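Local coordinates for protein BCAM1869 (Burkholderia cenocepacia, PDB 4O2H) that probably regulates gene transcription linked to quorum sensing, as an RsaM homologue that associates with other copies of itself, at residues G26-L31 with V100-A105; L33-S38 with A133-G138; W78-E83 with L126-A131. One frame throughout, in Å; residues are numbered along the deposited sequence.

The three contacts tie distant parts of a small chain together in two regions of the fold. In sequence order the segments run 26-31, 33-38, 78-83, 100-105, 126-131 and 133-138. Interaction 3 is nested inside the loop closed by interaction 2, while interaction 1 interleaves with both. Interactions 2 and 3 have centres about 9 Å apart and pin helix 128-138 to strands 34-40 and 74-83 of the antiparallel four-stranded sheet. Interaction 1 lies across the chain's centre, about 24 Å from interaction 2 and 21 Å from interaction 3 between centres. There, helix 25-29 meets the small parallel sheet of 21-24 and 100-103, so helices on both sides are tied to strands distant in sequence.

Interaction 1 (G26-L31 with V100-A105); sequences GALAAL and VMAIDA
L28 reaches V100 and A102 through a bent side chain: its chi1 of -140° and chi2 of 34° both stray from the usual staggered values, and its two methyl groups are spread toward different neighbours. V100 answers with a regular staggered torsion (chi1 175°), which sets CG1 anti to the backbone N and beside the carbonyl carbon. From there CG1 meets the leucine end to end, with L28 CD1 and V100 CG1 4.0 Å apart. The other branch of the leucine serves the residue two places along the strand, L28 CD2 lying 3.7 Å from A102 CB. One leucine thus bridges two strand residues, whereas M101 between them points its side chain away and packs on T115 of helix 112-125.

The backbones stay well separated, with 7.8 Å between L28 CA and A102 CA, so side chains alone span the gap. The strand is anchored independently: M101 and I103 pair with strand 21-24, and A102 N is also hydrogen-bonded to T115 OG1. L28 further touches L23, A118 and L119, so the leucine sits where the short helix 25-29, the parallel pair of strands and helix 112-125 converge.

No hydrogen bond or salt bridge crosses between the segments. The contact is a buried meeting of aliphatic groups, held by dispersion and the exclusion of water, so its fit probably depends on shape: on which methyl of L28 faces which neighbour.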
loop_
_atom_site.group_PDB
_atom_site.type_symbol
_atom_site.label_atom_id
_atom_site.label_comp_id
_atom_site.label_asym_id
_atom_site.label_seq_id
_atom_site.Cartn_x
_atom_site.Cartn_y
_atom_site.Cartn_z
ATOM N N GLY A 26 17.190 -8.919 -17.288
ATOM C CA GLY A 26 16.727 -8.330 -18.536
ATOM C C GLY A 26 15.231 -8.141 -18.611
ATOM O O GLY A 26 14.762 -7.065 -18.985
ATOM N N ALA A 27 14.473 -9.191 -18.270
ATOM C CA ALA A 27 13.006 -9.182 -18.218
ATOM C C ALA A 27 12.478 -8.097 -17.246
ATOM O O ALA A 27 11.406 -7.533 -17.475
ATOM C CB ALA A 27 12.504 -10.546 -17.774
ATOM N N LEU A 28 13.251 -7.833 -16.179
ATOM C CA LEU A 28 12.998 -6.867 -15.118
ATOM C C LEU A 28 13.283 -5.453 -15.617
ATOM O O LEU A 28 12.542 -4.524 -15.275
ATOM C CB LEU A 28 13.866 -7.223 -13.896
ATOM C CG LEU A 28 13.287 -7.107 -12.485
ATOM C CD1 LEU A 28 11.799 -7.437 -12.411
ATOM C CD2 LEU A 28 14.057 -7.948 -11.529
ATOM N N ALA A 29 14.326 -5.293 -16.456
ATOM C CA ALA A 29 14.665 -4.013 -17.086
ATOM C C ALA A 29 13.589 -3.607 -18.133
ATOM O O ALA A 29 13.530 -2.439 -18.485
ATOM C CB ALA A 29 16.048 -4.073 -17.739
ATOM N N ALA A 30 12.724 -4.550 -18.598
ATOM C CA ALA A 30 11.637 -4.228 -19.535
ATOM C C ALA A 30 10.255 -4.347 -18.866
ATOM O O ALA A 30 9.238 -4.229 -19.544
ATOM C CB ALA A 30 11.709 -5.128 -20.761
ATOM N N LEU A 31 10.216 -4.570 -17.539
ATOM C CA LEU A 31 8.970 -4.691 -16.779
ATOM C C LEU A 31 8.050 -3.469 -16.964
ATOM O O LEU A 31 8.457 -2.328 -16.783
ATOM C CB LEU A 31 9.237 -4.912 -15.285
ATOM C CG LEU A 31 8.005 -5.359 -14.475
ATOM C CD1 LEU A 31 7.494 -6.688 -14.957
ATOM C CD2 LEU A 31 8.315 -5.423 -13.016
ATOM N N VAL A 100 8.095 -10.331 -6.605
ATOM C CA VAL A 100 9.158 -10.708 -7.539
ATOM C C VAL A 100 10.397 -11.236 -6.835
ATOM O O VAL A 100 10.846 -10.681 -5.843
ATOM C CB VAL A 100 9.562 -9.535 -8.483
ATOM C CG1 VAL A 100 10.766 -9.895 -9.386
ATOM C CG2 VAL A 100 8.375 -9.056 -9.325
HETATM N N MSE A 101 10.998 -12.264 -7.435
HETATM C CA MSE A 101 12.324 -12.769 -7.108
HETATM C C MSE A 101 13.138 -12.716 -8.388
HETATM O O MSE A 101 12.783 -13.364 -9.385
HETATM C CB MSE A 101 12.294 -14.186 -6.486
HETATM C CG MSE A 101 13.668 -14.754 -6.257
HETATM SE SE MSE A 101 14.761 -13.672 -5.074
HETATM C CE MSE A 101 13.993 -14.157 -3.401
ATOM N N ALA A 102 14.213 -11.904 -8.379
ATOM C CA ALA A 102 15.103 -11.821 -9.530
ATOM C C ALA A 102 16.056 -13.001 -9.547
ATOM O O ALA A 102 16.610 -13.401 -8.516
ATOM C CB ALA A 102 15.873 -10.513 -9.533
ATOM N N ILE A 103 16.215 -13.588 -10.729
ATOM C CA ILE A 103 17.054 -14.759 -10.933
ATOM C C ILE A 103 18.236 -14.398 -11.831
ATOM O O ILE A 103 18.162 -13.407 -12.552
ATOM C CB ILE A 103 16.219 -15.947 -11.496
ATOM C CG1 ILE A 103 15.459 -15.553 -12.799
ATOM C CG2 ILE A 103 15.263 -16.482 -10.407
ATOM C CD1 ILE A 103 15.070 -16.664 -13.710
ATOM N N ASP A 104 19.326 -15.193 -11.782
ATOM C CA ASP A 104 20.494 -14.937 -12.612
ATOM C C ASP A 104 20.423 -15.734 -13.942
ATOM O O ASP A 104 19.379 -16.317 -14.278
ATOM C CB ASP A 104 21.809 -15.223 -11.834
ATOM C CG ASP A 104 22.068 -16.641 -11.324
ATOM O OD1 ASP A 104 21.730 -17.610 -12.043
ATOM O OD2 ASP A 104 22.729 -16.777 -10.274
ATOM N N ALA A 105 21.547 -15.727 -14.693
ATOM C CA ALA A 105 21.737 -16.404 -15.976
ATOM C C ALA A 105 21.538 -17.918 -15.876
ATOM O O ALA A 105 21.063 -18.531 -16.836
ATOM C CB ALA A 105 23.134 -16.111 -16.512
#

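Interaction 2 (L33-S38 with A133-G138); sequences LDHVAS and ASALLG
H35 sets an imidazole, rather than an aliphatic group, against the methyl of A135, with only 3.4 Å between H35 CE1 and A135 CB. The methyl approaches the ring obliquely, beside CE1 and NE2. The ring reaches it because chi1 of 168° sends CG anti to the backbone N, and it is then held in place within its own strand: H35 NE2 and S38 OG are hydrogen-bonded at 2.7 Å, and A37 N lies over one face near the rim. S38 OG has a second partner in T61 OG1 of the neighbouring strand, while W63 makes an edge-to-face contact with the imidazole.

S38 also meets the helix, with S38 CB 4.1 Å from A135 CB, and the CD2 branch of L136 comes within 4.3 Å of S38 C. Strand 34-38 and helix 133-138 cross at -55°, their axes approaching to 8.0 Å, a spacing that the small A135 allows.

V36 and A37 both face E62 across the sheet and also pack on A37 and V36 of the second subunit. This is a classic beta bulge in the antiparallel sheet, on the strand that is outermost within this chain, placed between a packed helix and the dimer partner.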
loop_
_atom_site.group_PDB
_atom_site.type_symbol
_atom_site.label_atom_id
_atom_site.label_comp_id
_atom_site.label_asym_id
_atom_site.label_seq_id
_atom_site.Cartn_x
_atom_site.Cartn_y
_atom_site.Cartn_z
ATOM N N LEU A 33 5.259 -1.570 -15.539
ATOM C CA LEU A 33 4.462 -1.311 -14.336
ATOM C C LEU A 33 3.611 -0.064 -14.494
ATOM O O LEU A 33 4.038 0.907 -15.115
ATOM C CB LEU A 33 5.326 -1.167 -13.087
ATOM C CG LEU A 33 6.020 -2.387 -12.607
ATOM C CD1 LEU A 33 7.130 -2.017 -11.694
ATOM C CD2 LEU A 33 5.056 -3.375 -11.957
ATOM N N ASP A 34 2.394 -0.121 -13.932
ATOM C CA ASP A 34 1.418 0.952 -13.924
ATOM C C ASP A 34 1.142 1.358 -12.507
ATOM O O ASP A 34 1.147 0.502 -11.624
ATOM C CB ASP A 34 0.110 0.493 -14.587
ATOM C CG ASP A 34 0.276 0.004 -16.008
ATOM O OD1 ASP A 34 0.979 0.686 -16.794
ATOM O OD2 ASP A 34 -0.315 -1.058 -16.342
ATOM N N HIS A 35 0.937 2.657 -12.282
ATOM C CA HIS A 35 0.597 3.212 -10.975
ATOM C C HIS A 35 -0.826 2.786 -10.625
ATOM O O HIS A 35 -1.710 2.881 -11.460
ATOM C CB HIS A 35 0.726 4.757 -10.964
ATOM C CG HIS A 35 0.115 5.403 -9.750
ATOM N ND1 HIS A 35 -1.236 5.713 -9.701
ATOM C CD2 HIS A 35 0.670 5.697 -8.553
ATOM C CE1 HIS A 35 -1.443 6.222 -8.500
ATOM N NE2 HIS A 35 -0.325 6.251 -7.782
ATOM N N VAL A 36 -1.047 2.385 -9.372
ATOM C CA VAL A 36 -2.353 1.936 -8.870
ATOM C C VAL A 36 -2.807 2.922 -7.802
ATOM O O VAL A 36 -3.922 3.418 -7.876
ATOM C CB VAL A 36 -2.270 0.479 -8.330
ATOM C CG1 VAL A 36 -3.614 -0.025 -7.816
ATOM C CG2 VAL A 36 -1.711 -0.487 -9.386
ATOM N N ALA A 37 -1.957 3.204 -6.797
ATOM C CA ALA A 37 -2.356 4.096 -5.708
ATOM C C ALA A 37 -1.163 4.660 -4.996
ATOM O O ALA A 37 -0.111 4.059 -4.942
ATOM C CB ALA A 37 -3.276 3.369 -4.707
ATOM N N SER A 38 -1.336 5.859 -4.483
ATOM C CA SER A 38 -0.354 6.619 -3.729
ATOM C C SER A 38 -1.112 7.397 -2.667
ATOM O O SER A 38 -2.266 7.750 -2.872
ATOM C CB SER A 38 0.429 7.550 -4.650
ATOM O OG SER A 38 1.211 6.866 -5.617
ATOM N N ALA A 133 3.194 12.058 -7.833
ATOM C CA ALA A 133 2.800 13.466 -7.600
ATOM C C ALA A 133 1.438 13.745 -8.221
ATOM O O ALA A 133 0.587 14.373 -7.599
ATOM C CB ALA A 133 3.844 14.406 -8.164
ATOM N N SER A 134 1.216 13.203 -9.411
ATOM C CA SER A 134 -0.038 13.319 -10.146
ATOM C C SER A 134 -1.201 12.762 -9.325
ATOM O O SER A 134 -2.217 13.443 -9.176
ATOM C CB SER A 134 0.069 12.576 -11.479
ATOM O OG SER A 134 -1.078 12.807 -12.278
ATOM N N ALA A 135 -1.035 11.548 -8.753
ATOM C CA ALA A 135 -2.091 10.923 -7.955
ATOM C C ALA A 135 -2.356 11.734 -6.693
ATOM O O ALA A 135 -3.501 11.867 -6.284
ATOM C CB ALA A 135 -1.708 9.499 -7.591
ATOM N N LEU A 136 -1.284 12.239 -6.060
ATOM C CA LEU A 136 -1.367 13.049 -4.840
ATOM C C LEU A 136 -2.183 14.312 -5.068
ATOM O O LEU A 136 -2.898 14.743 -4.157
ATOM C CB LEU A 136 0.033 13.427 -4.341
ATOM C CG LEU A 136 0.906 12.297 -3.805
ATOM C CD1 LEU A 136 2.163 12.868 -3.260
ATOM C CD2 LEU A 136 0.184 11.450 -2.726
ATOM N N LEU A 137 -2.097 14.886 -6.279
ATOM C CA LEU A 137 -2.884 16.055 -6.651
ATOM C C LEU A 137 -4.345 15.659 -6.877
ATOM O O LEU A 137 -5.224 16.388 -6.428
ATOM C CB LEU A 137 -2.297 16.768 -7.868
ATOM C CG LEU A 137 -0.966 17.497 -7.599
ATOM C CD1 LEU A 137 -0.144 17.649 -8.886
ATOM C CD2 LEU A 137 -1.203 18.809 -6.930
ATOM N N GLY A 138 -4.579 14.476 -7.455
ATOM C CA GLY A 138 -5.912 13.930 -7.716
ATOM C C GLY A 138 -6.784 13.716 -6.492
ATOM O O GLY A 138 -8.015 13.819 -6.579
#

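Interaction 3 (W78-E83 with L126-A131); sequences WDWYLE and LDWPAA
A T-shaped tryptophan pair joins the helix layer to the antiparallel sheet in this mixed helix-and-sheet fold, described as novel: W78, on strand 74-83, turns the edge of its indole toward a face of W128, where helix 128-138 gets under way. The planes stand at 84°, nearly perpendicular, and the centroids of the W78 five-membered ring and the W128 six-membered ring are 4.7 Å apart. Along the edge of W78 it is the side bearing NE1 and CZ2 that does the touching, W78 CZ2 resting 3.6 Å from W128 CD2. The opposite face of W128 is taken by the CD of P129, its immediate neighbour, so the indole is clamped from both sides.

With chi1 of 65° for W78 and 73° for W128, each CG lies between the backbone N and the carbonyl carbon, bringing the rings edge to face. Just ahead of W128, D127 adopts a positive phi in a Schellman motif that closes helix 112-125 and lets the chain turn into the next helix. W80, two residues along the strand, brings its CB obliquely to the outer end of W128, with W80 CB to W128 CH2 at 3.6 Å, while its own ring leads off to other company: W80 NE1 is hydrogen-bonded to Y60 O, and the ring packs on V132 and L136. F89 and I91 also touch W128.

W78 NE1 has no conventional hydrogen-bonding partner despite its burial. It sits 3.7 Å from W128 CZ3 with its N-H directed at the W128 six-membered ring, a position consistent with a weak electrostatic attraction to the pi cloud.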
loop_
_atom_site.group_PDB
_atom_site.type_symbol
_atom_site.label_atom_id
_atom_site.label_comp_id
_atom_site.label_asym_id
_atom_site.label_seq_id
_atom_site.Cartn_x
_atom_site.Cartn_y
_atom_site.Cartn_z
ATOM N N TRP A 78 6.241 0.618 -2.396
ATOM C CA TRP A 78 7.331 1.175 -1.612
ATOM C C TRP A 78 6.867 2.438 -0.911
ATOM O O TRP A 78 5.822 3.025 -1.258
ATOM C CB TRP A 78 8.579 1.472 -2.506
ATOM C CG TRP A 78 8.351 2.540 -3.553
ATOM C CD1 TRP A 78 8.737 3.857 -3.481
ATOM C CD2 TRP A 78 7.835 2.346 -4.888
ATOM N NE1 TRP A 78 8.457 4.497 -4.662
ATOM C CE2 TRP A 78 7.906 3.597 -5.548
ATOM C CE3 TRP A 78 7.277 1.245 -5.572
ATOM C CZ2 TRP A 78 7.423 3.783 -6.855
ATOM C CZ3 TRP A 78 6.772 1.438 -6.847
ATOM C CH2 TRP A 78 6.871 2.687 -7.490
ATOM N N ASP A 79 7.671 2.857 0.065
ATOM C CA ASP A 79 7.553 4.131 0.773
ATOM C C ASP A 79 8.464 5.130 0.113
ATOM O O ASP A 79 9.582 4.789 -0.322
ATOM C CB ASP A 79 7.885 3.996 2.272
ATOM C CG ASP A 79 6.858 3.236 3.087
ATOM O OD1 ASP A 79 5.744 2.979 2.564
ATOM O OD2 ASP A 79 7.153 2.917 4.250
ATOM N N TRP A 80 7.978 6.368 -0.002
ATOM C CA TRP A 80 8.755 7.453 -0.622
ATOM C C TRP A 80 8.737 8.697 0.265
ATOM O O TRP A 80 7.939 8.798 1.173
ATOM C CB TRP A 80 8.213 7.791 -2.030
ATOM C CG TRP A 80 6.752 8.149 -1.993
ATOM C CD1 TRP A 80 5.702 7.297 -2.168
ATOM C CD2 TRP A 80 6.181 9.421 -1.622
ATOM N NE1 TRP A 80 4.518 7.953 -1.941
ATOM C CE2 TRP A 80 4.782 9.258 -1.597
ATOM C CE3 TRP A 80 6.722 10.696 -1.331
ATOM C CZ2 TRP A 80 3.913 10.304 -1.250
ATOM C CZ3 TRP A 80 5.861 11.729 -0.991
ATOM C CH2 TRP A 80 4.475 11.534 -0.960
ATOM N N TYR A 81 9.607 9.640 -0.021
ATOM C CA TYR A 81 9.617 10.937 0.607
ATOM C C TYR A 81 10.024 11.938 -0.432
ATOM O O TYR A 81 10.746 11.619 -1.388
ATOM C CB TYR A 81 10.447 11.047 1.914
ATOM C CG TYR A 81 11.944 10.860 1.810
ATOM C CD1 TYR A 81 12.785 11.941 1.568
ATOM C CD2 TYR A 81 12.531 9.621 2.060
ATOM C CE1 TYR A 81 14.168 11.782 1.500
ATOM C CE2 TYR A 81 13.916 9.451 2.011
ATOM C CZ TYR A 81 14.729 10.537 1.728
ATOM O OH TYR A 81 16.093 10.385 1.694
ATOM N N LEU A 82 9.528 13.150 -0.252
ATOM C CA LEU A 82 9.843 14.253 -1.116
ATOM C C LEU A 82 10.790 15.182 -0.355
ATOM O O LEU A 82 10.396 15.755 0.662
ATOM C CB LEU A 82 8.529 14.953 -1.541
ATOM C CG LEU A 82 8.659 16.289 -2.279
ATOM C CD1 LEU A 82 9.365 16.095 -3.622
ATOM C CD2 LEU A 82 7.315 16.896 -2.446
ATOM N N GLU A 83 12.048 15.322 -0.843
ATOM C CA GLU A 83 13.047 16.192 -0.223
ATOM C C GLU A 83 12.642 17.643 -0.344
ATOM O O GLU A 83 12.100 18.049 -1.378
ATOM C CB GLU A 83 14.433 16.004 -0.834
ATOM C CG GLU A 83 15.154 14.754 -0.370
ATOM C CD GLU A 83 16.648 14.940 -0.196
ATOM O OE1 GLU A 83 17.245 15.713 -0.983
ATOM O OE2 GLU A 83 17.217 14.332 0.743
ATOM N N LEU A 126 10.927 4.338 -15.285
ATOM C CA LEU A 126 9.491 4.543 -15.544
ATOM C C LEU A 126 9.025 5.907 -15.042
ATOM O O LEU A 126 7.837 6.218 -15.150
ATOM C CB LEU A 126 8.624 3.409 -14.943
ATOM C CG LEU A 126 8.779 2.032 -15.638
ATOM C CD1 LEU A 126 8.084 0.946 -14.856
ATOM C CD2 LEU A 126 8.248 2.053 -17.095
ATOM N N ASP A 127 9.959 6.742 -14.514
ATOM C CA ASP A 127 9.672 8.087 -13.994
ATOM C C ASP A 127 8.535 7.992 -12.964
ATOM O O ASP A 127 7.555 8.747 -13.010
ATOM C CB ASP A 127 9.345 9.103 -15.136
ATOM C CG ASP A 127 9.333 10.583 -14.713
ATOM O OD1 ASP A 127 10.019 10.934 -13.716
ATOM O OD2 ASP A 127 8.672 11.395 -15.405
ATOM N N TRP A 128 8.695 7.042 -12.013
ATOM C CA TRP A 128 7.718 6.835 -10.974
ATOM C C TRP A 128 7.359 8.152 -10.240
ATOM O O TRP A 128 6.183 8.298 -9.929
ATOM C CB TRP A 128 8.148 5.738 -10.004
ATOM C CG TRP A 128 9.249 6.093 -9.057
ATOM C CD1 TRP A 128 10.565 5.765 -9.174
ATOM C CD2 TRP A 128 9.114 6.776 -7.805
ATOM N NE1 TRP A 128 11.273 6.256 -8.108
ATOM C CE2 TRP A 128 10.406 6.865 -7.237
ATOM C CE3 TRP A 128 8.031 7.380 -7.129
ATOM C CZ2 TRP A 128 10.645 7.507 -6.015
ATOM C CZ3 TRP A 128 8.267 8.014 -5.918
ATOM C CH2 TRP A 128 9.563 8.072 -5.374
ATOM N N PRO A 129 8.260 9.135 -9.961
ATOM C CA PRO A 129 7.793 10.354 -9.256
ATOM C C PRO A 129 6.681 11.119 -9.975
ATOM O O PRO A 129 5.866 11.737 -9.297
ATOM C CB PRO A 129 9.049 11.224 -9.187
ATOM C CG PRO A 129 10.169 10.248 -9.241
ATOM C CD PRO A 129 9.712 9.233 -10.237
ATOM N N ALA A 130 6.667 11.119 -11.318
ATOM C CA ALA A 130 5.632 11.863 -12.071
ATOM C C ALA A 130 4.217 11.315 -11.753
ATOM O O ALA A 130 3.326 12.099 -11.435
ATOM C CB ALA A 130 5.912 11.816 -13.575
ATOM N N ALA A 131 4.038 9.977 -11.749
ATOM C CA ALA A 131 2.714 9.404 -11.465
ATOM C C ALA A 131 2.321 9.488 -9.974
ATOM O O ALA A 131 1.142 9.636 -9.666
ATOM C CB ALA A 131 2.630 7.977 -11.961
#